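Local coordinates for programmed cell death 6-interacting protein (Homo sapiens, PDB 5WA1) that takes part in endocytosis, multivesicular body biogenesis, membrane repair and cytokinesis, and binds CHMP4 proteins through its Bro1 domain, at residues S27-K32 / A152-A157; T88-Y93 / F146-L151; W116-D121 / T197-P202; F176-F181 / I211-A216. All blocks are in the same frame, centred on the assembly; numbering follows the deposited sequence.

Contact 1 (S27-K32 / A152-A157)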
loop_
_atom_site.group_PDB
_atom_site.type_symbol
_atom_site.label_atom_id
_atom_site.label_comp_id
_atom_site.label_asym_id
_atom_site.label_seq_id
_atom_site.Cartn_x
_atom_site.Cartn_y
_atom_site.Cartn_z
ATOM N N SER A 27 -1.420 -5.844 -4.845
ATOM C CA SER A 27 -0.268 -6.060 -3.986
ATOM C C SER A 27 0.979 -6.115 -4.858
ATOM O O SER A 27 0.909 -6.196 -6.087
ATOM C CB SER A 27 -0.409 -7.338 -3.152
ATOM O OG SER A 27 -0.528 -8.471 -3.985
ATOM N N VAL A 28 2.137 -6.064 -4.209
ATOM C CA VAL A 28 3.418 -5.900 -4.883
ATOM C C VAL A 28 4.267 -7.136 -4.616
ATOM O O VAL A 28 4.339 -7.609 -3.477
ATOM C CB VAL A 28 4.136 -4.625 -4.402
ATOM C CG1 VAL A 28 5.459 -4.434 -5.131
ATOM C CG2 VAL A 28 3.228 -3.409 -4.594
ATOM N N GLN A 29 4.901 -7.658 -5.664
ATOM C CA GLN A 29 5.826 -8.772 -5.501
ATOM C C GLN A 29 7.122 -8.302 -4.843
ATOM O O GLN A 29 7.561 -7.165 -5.034
ATOM C CB GLN A 29 6.128 -9.421 -6.853
ATOM C CG GLN A 29 4.917 -10.080 -7.498
ATOM C CD GLN A 29 4.399 -11.265 -6.696
ATOM O OE1 GLN A 29 3.419 -11.150 -5.954
ATOM N NE2 GLN A 29 5.049 -12.414 -6.849
ATOM N N LEU A 30 7.732 -9.190 -4.056
ATOM C CA LEU A 30 8.969 -8.861 -3.369
ATOM C C LEU A 30 10.149 -8.931 -4.337
ATOM O O LEU A 30 10.139 -9.690 -5.309
ATOM C CB LEU A 30 9.203 -9.815 -2.192
ATOM C CG LEU A 30 8.555 -9.518 -0.828
ATOM C CD1 LEU A 30 7.034 -9.529 -0.882
ATOM C CD2 LEU A 30 9.052 -10.509 0.209
ATOM N N LYS A 31 11.171 -8.123 -4.061
ATOM C CA LYS A 31 12.407 -8.183 -4.830
ATOM C C LYS A 31 13.245 -9.373 -4.383
ATOM O O LYS A 31 13.267 -9.724 -3.203
ATOM C CB LYS A 31 13.207 -6.889 -4.668
ATOM C CG LYS A 31 12.472 -5.642 -5.156
ATOM C CD LYS A 31 13.171 -4.346 -4.740
ATOM C CE LYS A 31 14.593 -4.246 -5.285
ATOM N NZ LYS A 31 14.703 -4.557 -6.739
ATOM N N LYS A 32 13.924 -9.998 -5.337
ATOM C CA LYS A 32 14.822 -11.104 -5.052
ATOM C C LYS A 32 16.248 -10.583 -4.906
ATOM O O LYS A 32 16.625 -9.568 -5.500
ATOM C CB LYS A 32 14.751 -12.151 -6.166
ATOM C CG LYS A 32 13.370 -12.745 -6.373
ATOM C CD LYS A 32 13.336 -13.611 -7.619
ATOM C CE LYS A 32 11.911 -13.960 -8.018
ATOM N NZ LYS A 32 11.880 -14.642 -9.342
ATOM N N ALA A 152 3.833 -6.435 3.287
ATOM C CA ALA A 152 2.683 -5.870 3.992
ATOM C C ALA A 152 1.484 -5.712 3.062
ATOM O O ALA A 152 0.339 -5.953 3.466
ATOM C CB ALA A 152 3.046 -4.520 4.609
ATOM N N SER A 153 1.726 -5.297 1.812
ATOM C CA SER A 153 0.626 -5.180 0.856
ATOM C C SER A 153 0.022 -6.542 0.550
ATOM O O SER A 153 -1.194 -6.651 0.355
ATOM C CB SER A 153 1.102 -4.508 -0.438
ATOM O OG SER A 153 1.756 -5.444 -1.298
ATOM N N GLN A 154 0.846 -7.593 0.521
ATOM C CA GLN A 154 0.320 -8.926 0.253
ATOM C C GLN A 154 -0.484 -9.454 1.431
ATOM O O GLN A 154 -1.527 -10.094 1.241
ATOM C CB GLN A 154 1.460 -9.886 -0.087
ATOM C CG GLN A 154 2.202 -9.519 -1.373
ATOM C CD GLN A 154 3.206 -10.586 -1.767
ATOM O OE1 GLN A 154 3.017 -11.760 -1.460
ATOM N NE2 GLN A 154 4.286 -10.183 -2.437
ATOM N N ILE A 155 -0.012 -9.207 2.654
ATOM C CA ILE A 155 -0.760 -9.611 3.840
ATOM C C ILE A 155 -2.093 -8.874 3.901
ATOM O O ILE A 155 -3.136 -9.463 4.213
ATOM C CB ILE A 155 0.086 -9.370 5.106
ATOM C CG1 ILE A 155 1.303 -10.298 5.111
ATOM C CG2 ILE A 155 -0.769 -9.542 6.361
ATOM C CD1 ILE A 155 2.360 -9.973 6.180
ATOM N N ALA A 156 -2.081 -7.576 3.599
ATOM C CA ALA A 156 -3.320 -6.801 3.623
ATOM C C ALA A 156 -4.311 -7.311 2.587
ATOM O O ALA A 156 -5.511 -7.453 2.873
ATOM C CB ALA A 156 -3.012 -5.324 3.383
ATOM N N ALA A 157 -3.825 -7.594 1.376
ATOM C CA ALA A 157 -4.690 -8.070 0.304
ATOM C C ALA A 157 -5.280 -9.444 0.593
ATOM O O ALA A 157 -6.284 -9.814 -0.024
ATOM C CB ALA A 157 -3.915 -8.091 -1.015
HETATM O O HOH W 1 6.369 -12.150 -3.887
#
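Two hydrogen bonds clamp the backbone of Val28 to helix 137-157, one at its N and one at its O, so an extended N-terminal segment of the Bro1 domain is laid across the helical core. The side-chain amide of Gln154 gives the shorter bond: NE2 donates to Val28 O over 2.8 Å, nearly straight at 164°. Val28 O lies almost in the amide plane of Gln154, while NE2 stands 29° off the carbonyl plane of Val28. Glutamine suits the position because its chain is extended beyond CG, with CD anti to CA (chi2 -173°), which carries the amide out from the helix toward the N-terminal segment. At the other end of the residue, Val28 N donates to Ser153 OG over 3.0 Å. That hydroxyl also bonds the carbonyl of Ala150 one turn back in its own helix, so a small side chain serves both as acceptor for the loop and as a partner for the helix backbone. A water molecule extends the polar row, accepting from Gln154 NE2 and, at 3.3 Å, from Leu30 N.

Packing closes around these bonds. Ser27 CB lies 3.8 Å from Gln154 CG. It also rests against the hydroxyl of Ser153. Branched Val28 is buried, touching Phe120 and Leu208. Gln154 NE2 has the methyl Leu30 CD1 beside it at 3.2 Å.

Contact 2 (T88-Y93 / F146-L151)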
loop_
_atom_site.group_PDB
_atom_site.type_symbol
_atom_site.label_atom_id
_atom_site.label_comp_id
_atom_site.label_asym_id
_atom_site.label_seq_id
_atom_site.Cartn_x
_atom_site.Cartn_y
_atom_site.Cartn_z
ATOM N N THR A 88 10.273 -10.469 10.716
ATOM C CA THR A 88 11.669 -10.764 10.406
ATOM C C THR A 88 12.242 -9.745 9.429
ATOM O O THR A 88 13.363 -9.249 9.614
ATOM C CB THR A 88 11.797 -12.180 9.847
ATOM O OG1 THR A 88 11.320 -13.119 10.817
ATOM C CG2 THR A 88 13.255 -12.491 9.520
ATOM N N LEU A 89 11.483 -9.409 8.384
ATOM C CA LEU A 89 11.896 -8.340 7.483
ATOM C C LEU A 89 12.042 -7.023 8.231
ATOM O O LEU A 89 13.042 -6.313 8.071
ATOM C CB LEU A 89 10.883 -8.194 6.344
ATOM C CG LEU A 89 11.320 -8.785 5.012
ATOM C CD1 LEU A 89 10.185 -8.717 4.010
ATOM C CD2 LEU A 89 12.557 -8.056 4.494
ATOM N N LEU A 90 11.028 -6.665 9.027
ATOM C CA LEU A 90 11.084 -5.422 9.791
ATOM C C LEU A 90 12.292 -5.405 10.714
ATOM O O LEU A 90 12.999 -4.394 10.814
ATOM C CB LEU A 90 9.805 -5.247 10.601
ATOM C CG LEU A 90 8.531 -5.103 9.772
ATOM C CD1 LEU A 90 7.332 -4.990 10.692
ATOM C CD2 LEU A 90 8.639 -3.907 8.851
ATOM N N ARG A 91 12.541 -6.521 11.401
ATOM C CA ARG A 91 13.693 -6.598 12.289
ATOM C C ARG A 91 14.993 -6.401 11.520
ATOM O O ARG A 91 15.896 -5.692 11.983
ATOM C CB ARG A 91 13.700 -7.937 13.025
ATOM C CG ARG A 91 14.893 -8.097 13.962
ATOM C CD ARG A 91 15.067 -9.531 14.445
ATOM N NE ARG A 91 16.374 -9.722 15.071
ATOM C CZ ARG A 91 16.876 -10.899 15.427
ATOM N NH1 ARG A 91 16.179 -12.012 15.227
ATOM N NH2 ARG A 91 18.079 -10.965 15.983
ATOM N N TYR A 92 15.107 -7.013 10.339
ATOM C CA TYR A 92 16.344 -6.872 9.578
ATOM C C TYR A 92 16.527 -5.440 9.079
ATOM O O TYR A 92 17.661 -4.950 9.026
ATOM C CB TYR A 92 16.371 -7.878 8.423
ATOM C CG TYR A 92 17.586 -7.768 7.532
ATOM C CD1 TYR A 92 18.859 -8.052 8.020
ATOM C CD2 TYR A 92 17.465 -7.372 6.204
ATOM C CE1 TYR A 92 19.976 -7.945 7.212
ATOM C CE2 TYR A 92 18.583 -7.261 5.384
ATOM C CZ TYR A 92 19.834 -7.549 5.895
ATOM O OH TYR A 92 20.949 -7.443 5.096
ATOM N N TYR A 93 15.436 -4.745 8.742
ATOM C CA TYR A 93 15.552 -3.332 8.390
ATOM C C TYR A 93 16.029 -2.504 9.575
ATOM O O TYR A 93 16.900 -1.639 9.424
ATOM C CB TYR A 93 14.214 -2.790 7.873
ATOM C CG TYR A 93 14.292 -1.337 7.473
ATOM C CD1 TYR A 93 14.850 -0.963 6.260
ATOM C CD2 TYR A 93 13.819 -0.335 8.315
ATOM C CE1 TYR A 93 14.929 0.366 5.887
ATOM C CE2 TYR A 93 13.889 1.001 7.948
ATOM C CZ TYR A 93 14.445 1.344 6.734
ATOM O OH TYR A 93 14.525 2.670 6.365
ATOM N N PHE A 146 11.555 -1.890 0.660
ATOM C CA PHE A 146 10.621 -2.220 -0.412
ATOM C C PHE A 146 9.906 -3.533 -0.128
ATOM O O PHE A 146 8.689 -3.642 -0.310
ATOM C CB PHE A 146 11.370 -2.305 -1.747
ATOM C CG PHE A 146 10.465 -2.487 -2.946
ATOM C CD1 PHE A 146 10.024 -3.750 -3.319
ATOM C CD2 PHE A 146 10.071 -1.391 -3.699
ATOM C CE1 PHE A 146 9.189 -3.914 -4.412
ATOM C CE2 PHE A 146 9.244 -1.545 -4.806
ATOM C CZ PHE A 146 8.803 -2.808 -5.161
ATOM N N ASN A 147 10.654 -4.551 0.296
ATOM C CA ASN A 147 10.043 -5.851 0.549
ATOM C C ASN A 147 9.173 -5.828 1.796
ATOM O O ASN A 147 8.185 -6.562 1.857
ATOM C CB ASN A 147 11.125 -6.935 0.649
ATOM C CG ASN A 147 11.627 -7.373 -0.720
ATOM O OD1 ASN A 147 11.346 -6.717 -1.720
ATOM N ND2 ASN A 147 12.365 -8.479 -0.771
ATOM N N CYS A 148 9.519 -5.013 2.802
ATOM C CA CYS A 148 8.606 -4.834 3.930
ATOM C C CYS A 148 7.264 -4.312 3.440
ATOM O O CYS A 148 6.204 -4.858 3.774
ATOM C CB CYS A 148 9.189 -3.865 4.956
ATOM S SG CYS A 148 10.725 -4.399 5.759
ATOM N N ALA A 149 7.299 -3.246 2.639
ATOM C CA ALA A 149 6.069 -2.670 2.098
ATOM C C ALA A 149 5.332 -3.671 1.215
ATOM O O ALA A 149 4.108 -3.824 1.321
ATOM C CB ALA A 149 6.400 -1.399 1.315
ATOM N N ALA A 150 6.065 -4.365 0.339
ATOM C CA ALA A 150 5.446 -5.326 -0.570
ATOM C C ALA A 150 4.804 -6.475 0.194
ATOM O O ALA A 150 3.661 -6.862 -0.082
ATOM C CB ALA A 150 6.496 -5.855 -1.555
ATOM N N LEU A 151 5.532 -7.058 1.152
ATOM C CA LEU A 151 4.947 -8.144 1.930
ATOM C C LEU A 151 3.751 -7.653 2.741
ATOM O O LEU A 151 2.733 -8.349 2.841
ATOM C CB LEU A 151 6.016 -8.789 2.826
ATOM C CG LEU A 151 5.533 -9.990 3.645
ATOM C CD1 LEU A 151 5.045 -11.102 2.732
ATOM C CD2 LEU A 151 6.604 -10.524 4.600
#
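Cys148 pushes its sulphur into a hollow formed by Leu89, Leu90 and Tyr93 of the facing helix. SG lies 3.8 Å from Leu89 CB and as far from Leu90 CD2, with Tyr93 CB a little more distant at 4.4 Å; it also rests against the backbone carbonyl of Leu89. A cysteine fits here because its single heavy atom beyond CB fills the hollow while remaining essentially apolar. The reverse bump is Leu89, whose CD1 enters the groove between Asn147 and Leu151, one turn apart. Leu89 CD1 lies 3.6 Å from Asn147 O and also touches Asn147 CB and Leu151 CD2. Chi1 of Leu89 is off a staggered value at -103°, which sets the position of CG, from which CD1 enters the groove.

Both bumps lie between nearly antiparallel helices, whose axes come within 9.4 Å at an angle of 158°. Asn147 lends only its backbone and CB; its OD1 accepts from Lys31 N in the N-terminal loop. Helix 83-97 is flanked by helix 56-75, which receives Tyr92, while Leu90 also touches Phe176 of helix 164-191. On its other flank helix 137-157 meets the same helix 164-191, where Ala149 packs on Ala180 and Phe181.

Contact 3 (W116-D121 / T197-P202)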
loop_
_atom_site.group_PDB
_atom_site.type_symbol
_atom_site.label_atom_id
_atom_site.label_comp_id
_atom_site.label_asym_id
_atom_site.label_seq_id
_atom_site.Cartn_x
_atom_site.Cartn_y
_atom_site.Cartn_z
ATOM N N TRP A 116 20.400 -7.044 -6.253
ATOM C CA TRP A 116 18.949 -7.127 -6.193
ATOM C C TRP A 116 18.381 -7.074 -7.601
ATOM O O TRP A 116 18.927 -6.407 -8.486
ATOM C CB TRP A 116 18.350 -5.992 -5.364
ATOM C CG TRP A 116 18.600 -6.123 -3.901
ATOM C CD1 TRP A 116 19.745 -5.803 -3.231
ATOM C CD2 TRP A 116 17.675 -6.601 -2.918
ATOM N NE1 TRP A 116 19.593 -6.056 -1.888
ATOM C CE2 TRP A 116 18.331 -6.548 -1.670
ATOM C CE3 TRP A 116 16.360 -7.072 -2.970
ATOM C CZ2 TRP A 116 17.713 -6.944 -0.484
ATOM C CZ3 TRP A 116 15.747 -7.466 -1.789
ATOM C CH2 TRP A 116 16.426 -7.401 -0.567
ATOM N N LYS A 117 17.305 -7.791 -7.789
ATOM C CA LYS A 117 16.640 -7.859 -9.047
ATOM C C LYS A 117 15.409 -6.942 -9.055
ATOM O O LYS A 117 14.837 -6.667 -8.030
ATOM C CB LYS A 117 16.230 -9.285 -9.260
ATOM C CG LYS A 117 15.841 -9.620 -10.663
ATOM C CD LYS A 117 15.298 -11.022 -10.711
ATOM C CE LYS A 117 14.662 -11.277 -12.055
ATOM N NZ LYS A 117 13.629 -12.335 -11.946
ATOM N N ASP A 118 15.032 -6.447 -10.223
ATOM C CA ASP A 118 13.861 -5.579 -10.318
ATOM C C ASP A 118 12.600 -6.348 -9.949
ATOM O O ASP A 118 12.407 -7.494 -10.369
ATOM C CB ASP A 118 13.733 -5.010 -11.729
ATOM C CG ASP A 118 12.750 -3.856 -11.805
ATOM O OD1 ASP A 118 11.535 -4.112 -11.968
ATOM O OD2 ASP A 118 13.191 -2.692 -11.697
ATOM N N ALA A 119 11.730 -5.708 -9.154
ATOM C CA ALA A 119 10.486 -6.354 -8.757
ATOM C C ALA A 119 9.533 -6.528 -9.934
ATOM O O ALA A 119 8.700 -7.444 -9.922
ATOM C CB ALA A 119 9.803 -5.550 -7.651
ATOM N N PHE A 120 9.635 -5.672 -10.954
ATOM C CA PHE A 120 8.641 -5.613 -12.021
ATOM C C PHE A 120 9.206 -5.970 -13.385
ATOM O O PHE A 120 8.597 -6.767 -14.108
ATOM C CB PHE A 120 8.013 -4.212 -12.084
ATOM C CG PHE A 120 7.448 -3.745 -10.779
ATOM C CD1 PHE A 120 6.476 -4.487 -10.128
ATOM C CD2 PHE A 120 7.894 -2.567 -10.199
ATOM C CE1 PHE A 120 5.954 -4.059 -8.932
ATOM C CE2 PHE A 120 7.385 -2.139 -8.991
ATOM C CZ PHE A 120 6.409 -2.882 -8.360
ATOM N N ASP A 121 10.341 -5.391 -13.758
ATOM C CA ASP A 121 10.931 -5.592 -15.082
ATOM C C ASP A 121 11.573 -6.970 -15.126
ATOM O O ASP A 121 12.668 -7.176 -14.598
ATOM C CB ASP A 121 11.952 -4.497 -15.369
ATOM C CG ASP A 121 12.378 -4.454 -16.826
ATOM O OD1 ASP A 121 12.173 -5.450 -17.553
ATOM O OD2 ASP A 121 12.915 -3.409 -17.245
ATOM N N THR A 197 17.285 0.854 -10.073
ATOM C CA THR A 197 16.340 0.176 -10.944
ATOM C C THR A 197 15.007 0.916 -10.905
ATOM O O THR A 197 14.730 1.704 -9.994
ATOM C CB THR A 197 16.169 -1.289 -10.533
ATOM O OG1 THR A 197 16.082 -1.387 -9.104
ATOM C CG2 THR A 197 17.359 -2.120 -11.015
ATOM N N VAL A 198 14.183 0.681 -11.927
ATOM C CA VAL A 198 12.938 1.436 -12.042
ATOM C C VAL A 198 11.987 1.106 -10.893
ATOM O O VAL A 198 11.203 1.963 -10.465
ATOM C CB VAL A 198 12.288 1.185 -13.416
ATOM C CG1 VAL A 198 10.968 1.940 -13.540
ATOM C CG2 VAL A 198 13.234 1.607 -14.530
ATOM N N ASP A 199 12.060 -0.110 -10.343
ATOM C CA ASP A 199 11.079 -0.513 -9.338
ATOM C C ASP A 199 11.190 0.326 -8.064
ATOM O O ASP A 199 10.171 0.669 -7.452
ATOM C CB ASP A 199 11.221 -2.004 -9.023
ATOM C CG ASP A 199 12.588 -2.364 -8.448
ATOM O OD1 ASP A 199 13.528 -1.539 -8.536
ATOM O OD2 ASP A 199 12.719 -3.493 -7.921
ATOM N N ILE A 200 12.406 0.695 -7.659
ATOM C CA ILE A 200 12.589 1.494 -6.447
ATOM C C ILE A 200 12.803 2.969 -6.765
ATOM O O ILE A 200 13.064 3.763 -5.856
ATOM C CB ILE A 200 13.741 0.946 -5.579
ATOM C CG1 ILE A 200 15.070 1.018 -6.326
ATOM C CG2 ILE A 200 13.414 -0.473 -5.127
ATOM C CD1 ILE A 200 16.283 0.673 -5.455
ATOM N N SER A 201 12.686 3.358 -8.031
ATOM C CA SER A 201 12.879 4.750 -8.396
ATOM C C SER A 201 11.723 5.594 -7.855
ATOM O O SER A 201 10.601 5.100 -7.696
ATOM C CB SER A 201 12.983 4.898 -9.913
ATOM O OG SER A 201 11.714 4.713 -10.534
ATOM N N PRO A 202 11.985 6.872 -7.546
ATOM C CA PRO A 202 10.969 7.702 -6.867
ATOM C C PRO A 202 9.615 7.735 -7.556
ATOM O O PRO A 202 8.583 7.740 -6.871
ATOM C CB PRO A 202 11.627 9.086 -6.839
ATOM C CG PRO A 202 13.106 8.792 -6.819
ATOM C CD PRO A 202 13.291 7.556 -7.655
HETATM O O HOH W 2 14.806 -1.621 -13.898
#
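Asp118 and Asp199 hold two segments of the Bro1 domain together by reciprocal hydrogen bonds, each carboxylate taking a backbone N-H of the opposite segment. Asp118 OD1 also closes an Asx turn by accepting from Phe120 N, and a second bond, from Asp121 N on the opposite face of the carboxylate, extends it to an Asx motif. Its OD2 receives Asp199 N at 3.1 Å, on the syn side but tilted out of the carboxylate plane. In return Ala119 N donates to Asp199 OD2 over 2.7 Å, approaching from above the carboxylate plane. Aspartate suits both places, being short and having two acceptor oxygens. Thr197 OG1 donates to Asp199 OD1, and a water bridges Asp118 OD2 to Val198 N.

Electrostatically the pair looks costly. The carboxylates stack with planes 27° apart, and Asp118 OD2 lies 3.4 Å from Asp199 OD1, two acceptors with no hydrogen bond between them. The surrounding N-H groups, and the salt bridge from Lys31 NZ to Asp199 OD2, would offset the repulsion. Lys31 NZ also bonds Lys117 O, tying the N-terminal segment to the end of strand 114-117.

Apolar contact is modest. The Phe120 ring, its plane 87° from the Asp199 carboxylate, lies with Ala119 CB over the centre of one face, and its CD2 touches Asp199 CB at 3.6 Å.

Contact 4 (F176-F181 / I211-A216)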
loop_
_atom_site.group_PDB
_atom_site.type_symbol
_atom_site.label_atom_id
_atom_site.label_comp_id
_atom_site.label_asym_id
_atom_site.label_seq_id
_atom_site.Cartn_x
_atom_site.Cartn_y
_atom_site.Cartn_z
ATOM N N PHE A 176 0.945 1.270 6.400
ATOM C CA PHE A 176 2.374 1.017 6.537
ATOM C C PHE A 176 3.048 0.947 5.170
ATOM O O PHE A 176 4.057 1.618 4.934
ATOM C CB PHE A 176 2.624 -0.276 7.317
ATOM C CG PHE A 176 4.058 -0.713 7.265
ATOM C CD1 PHE A 176 4.988 -0.147 8.115
ATOM C CD2 PHE A 176 4.492 -1.621 6.305
ATOM C CE1 PHE A 176 6.340 -0.517 8.047
ATOM C CE2 PHE A 176 5.831 -1.988 6.221
ATOM C CZ PHE A 176 6.750 -1.436 7.098
ATOM N N ALA A 177 2.504 0.135 4.255
ATOM C CA ALA A 177 3.096 0.027 2.926
ATOM C C ALA A 177 3.153 1.385 2.241
ATOM O O ALA A 177 4.171 1.741 1.635
ATOM C CB ALA A 177 2.315 -0.973 2.070
ATOM N N SER A 178 2.085 2.175 2.366
ATOM C CA SER A 178 2.069 3.510 1.777
ATOM C C SER A 178 3.196 4.373 2.326
ATOM O O SER A 178 3.878 5.073 1.570
ATOM C CB SER A 178 0.720 4.185 2.037
ATOM O OG SER A 178 0.707 5.503 1.482
ATOM N N GLY A 179 3.393 4.351 3.647
ATOM C CA GLY A 179 4.443 5.161 4.238
ATOM C C GLY A 179 5.832 4.647 3.924
ATOM O O GLY A 179 6.784 5.431 3.822
ATOM N N ALA A 180 5.975 3.332 3.761
ATOM C CA ALA A 180 7.293 2.782 3.466
ATOM C C ALA A 180 7.691 3.040 2.018
ATOM O O ALA A 180 8.843 3.394 1.752
ATOM C CB ALA A 180 7.327 1.284 3.778
ATOM N N PHE A 181 6.758 2.872 1.069
ATOM C CA PHE A 181 7.054 3.258 -0.309
ATOM C C PHE A 181 7.370 4.742 -0.392
ATOM O O PHE A 181 8.258 5.157 -1.146
ATOM C CB PHE A 181 5.884 2.921 -1.240
ATOM C CG PHE A 181 5.721 1.451 -1.515
ATOM C CD1 PHE A 181 6.796 0.677 -1.923
ATOM C CD2 PHE A 181 4.471 0.845 -1.376
ATOM C CE1 PHE A 181 6.640 -0.683 -2.183
ATOM C CE2 PHE A 181 4.308 -0.511 -1.626
ATOM C CZ PHE A 181 5.388 -1.277 -2.039
ATOM N N ILE A 211 -1.236 4.123 -4.340
ATOM C CA ILE A 211 -2.128 2.972 -4.492
ATOM C C ILE A 211 -2.461 2.367 -3.128
ATOM O O ILE A 211 -3.617 2.027 -2.841
ATOM C CB ILE A 211 -1.496 1.925 -5.429
ATOM C CG1 ILE A 211 -1.398 2.467 -6.853
ATOM C CG2 ILE A 211 -2.286 0.609 -5.370
ATOM C CD1 ILE A 211 -0.567 1.590 -7.792
ATOM N N MET A 212 -1.446 2.210 -2.272
ATOM C CA MET A 212 -1.677 1.639 -0.949
ATOM C C MET A 212 -2.510 2.567 -0.086
ATOM O O MET A 212 -3.336 2.112 0.714
ATOM C CB MET A 212 -0.333 1.345 -0.262
ATOM C CG MET A 212 0.539 0.335 -0.996
ATOM S SD MET A 212 -0.276 -1.269 -1.185
ATOM C CE MET A 212 0.190 -1.729 -2.855
ATOM N N LEU A 213 -2.301 3.875 -0.221
ATOM C CA LEU A 213 -3.135 4.810 0.518
ATOM C C LEU A 213 -4.592 4.725 0.067
ATOM O O LEU A 213 -5.504 4.753 0.900
ATOM C CB LEU A 213 -2.601 6.231 0.359
ATOM C CG LEU A 213 -3.193 7.251 1.334
ATOM C CD1 LEU A 213 -2.652 7.025 2.738
ATOM C CD2 LEU A 213 -2.903 8.664 0.860
ATOM N N ALA A 214 -4.828 4.615 -1.250
ATOM C CA ALA A 214 -6.190 4.441 -1.760
ATOM C C ALA A 214 -6.831 3.182 -1.204
ATOM O O ALA A 214 -8.019 3.174 -0.865
ATOM C CB ALA A 214 -6.182 4.375 -3.290
ATOM N N GLN A 215 -6.064 2.094 -1.122
ATOM C CA GLN A 215 -6.648 0.850 -0.661
ATOM C C GLN A 215 -6.921 0.902 0.831
ATOM O O GLN A 215 -7.916 0.330 1.290
ATOM C CB GLN A 215 -5.750 -0.324 -1.064
ATOM C CG GLN A 215 -5.803 -0.467 -2.588
ATOM C CD GLN A 215 -5.062 -1.657 -3.186
ATOM O OE1 GLN A 215 -5.458 -2.148 -4.241
ATOM N NE2 GLN A 215 -3.974 -2.101 -2.548
ATOM N N ALA A 216 -6.088 1.624 1.589
ATOM C CA ALA A 216 -6.395 1.853 2.997
ATOM C C ALA A 216 -7.711 2.610 3.154
ATOM O O ALA A 216 -8.550 2.241 3.982
ATOM C CB ALA A 216 -5.251 2.615 3.670
#
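Ser178 and Met212 bring their CA atoms within 5.0 Å of each other where two antiparallel helices pass, their axes 8.0 Å apart and 161° between their directions. The small side chains of Ala177 and Ser178 are consistent with this closeness. Ser178 meets the other helix with its backbone as well as its side chain, for Met212 CB lies 3.7 Å from Ser178 N and 3.8 Å from Ser178 CB. The hydroxyl is anti to the backbone N (chi1 179°), and in that position OG lies 3.6 Å from Leu213 CB, against the apolar flank of the next residue. Its polar partner is elsewhere: OG bonds Ser361 OG in a C-terminal loop.

Helices 164-191 and 202-226 follow each other in the chain and form a helical hairpin near the centre of the Bro1 domain, a fold of the TPR clan. Within it Met212 is the long, flexible filler. Its CG presses on Ala177 CB at 3.8 Å and meets Phe181 CE2 at 3.9 Å, coming to the ring at its edge, in the plane. Alanine leaves room for the methionine, and Phe181 offers it the rim of its ring, at CE2 and CD2. The bend at chi2 (-60°) turns the thioether away from an extended course; SD packs against Ser153 of helix 137-157, and the terminal methyl CE reaches Val28 CG2 in the N-terminal loop.

Overall arrangement
Contacts 2 and 4 are buried helix pairs held by apolar packing. Contact 1 lays a loop on a helix and contact 3 joins the end of a strand and its loop to another loop; both are only partly buried and rely on hydrogen bonds to backbone groups. Helix 137-157 serves in both contact 1 and contact 2, whose centres lie about 10 Å apart, and it touches helix 164-191 of contact 4. The centre of contact 4 is about 3 Å from that of the chain, that of contact 3 about 16 Å. Segment 27-32 links the two kinds: one end packs toward contact 4, and the other reaches contact 3 by a lysine. Contacts 3 and 4 do not touch, their nearest atoms being about 6 Å apart.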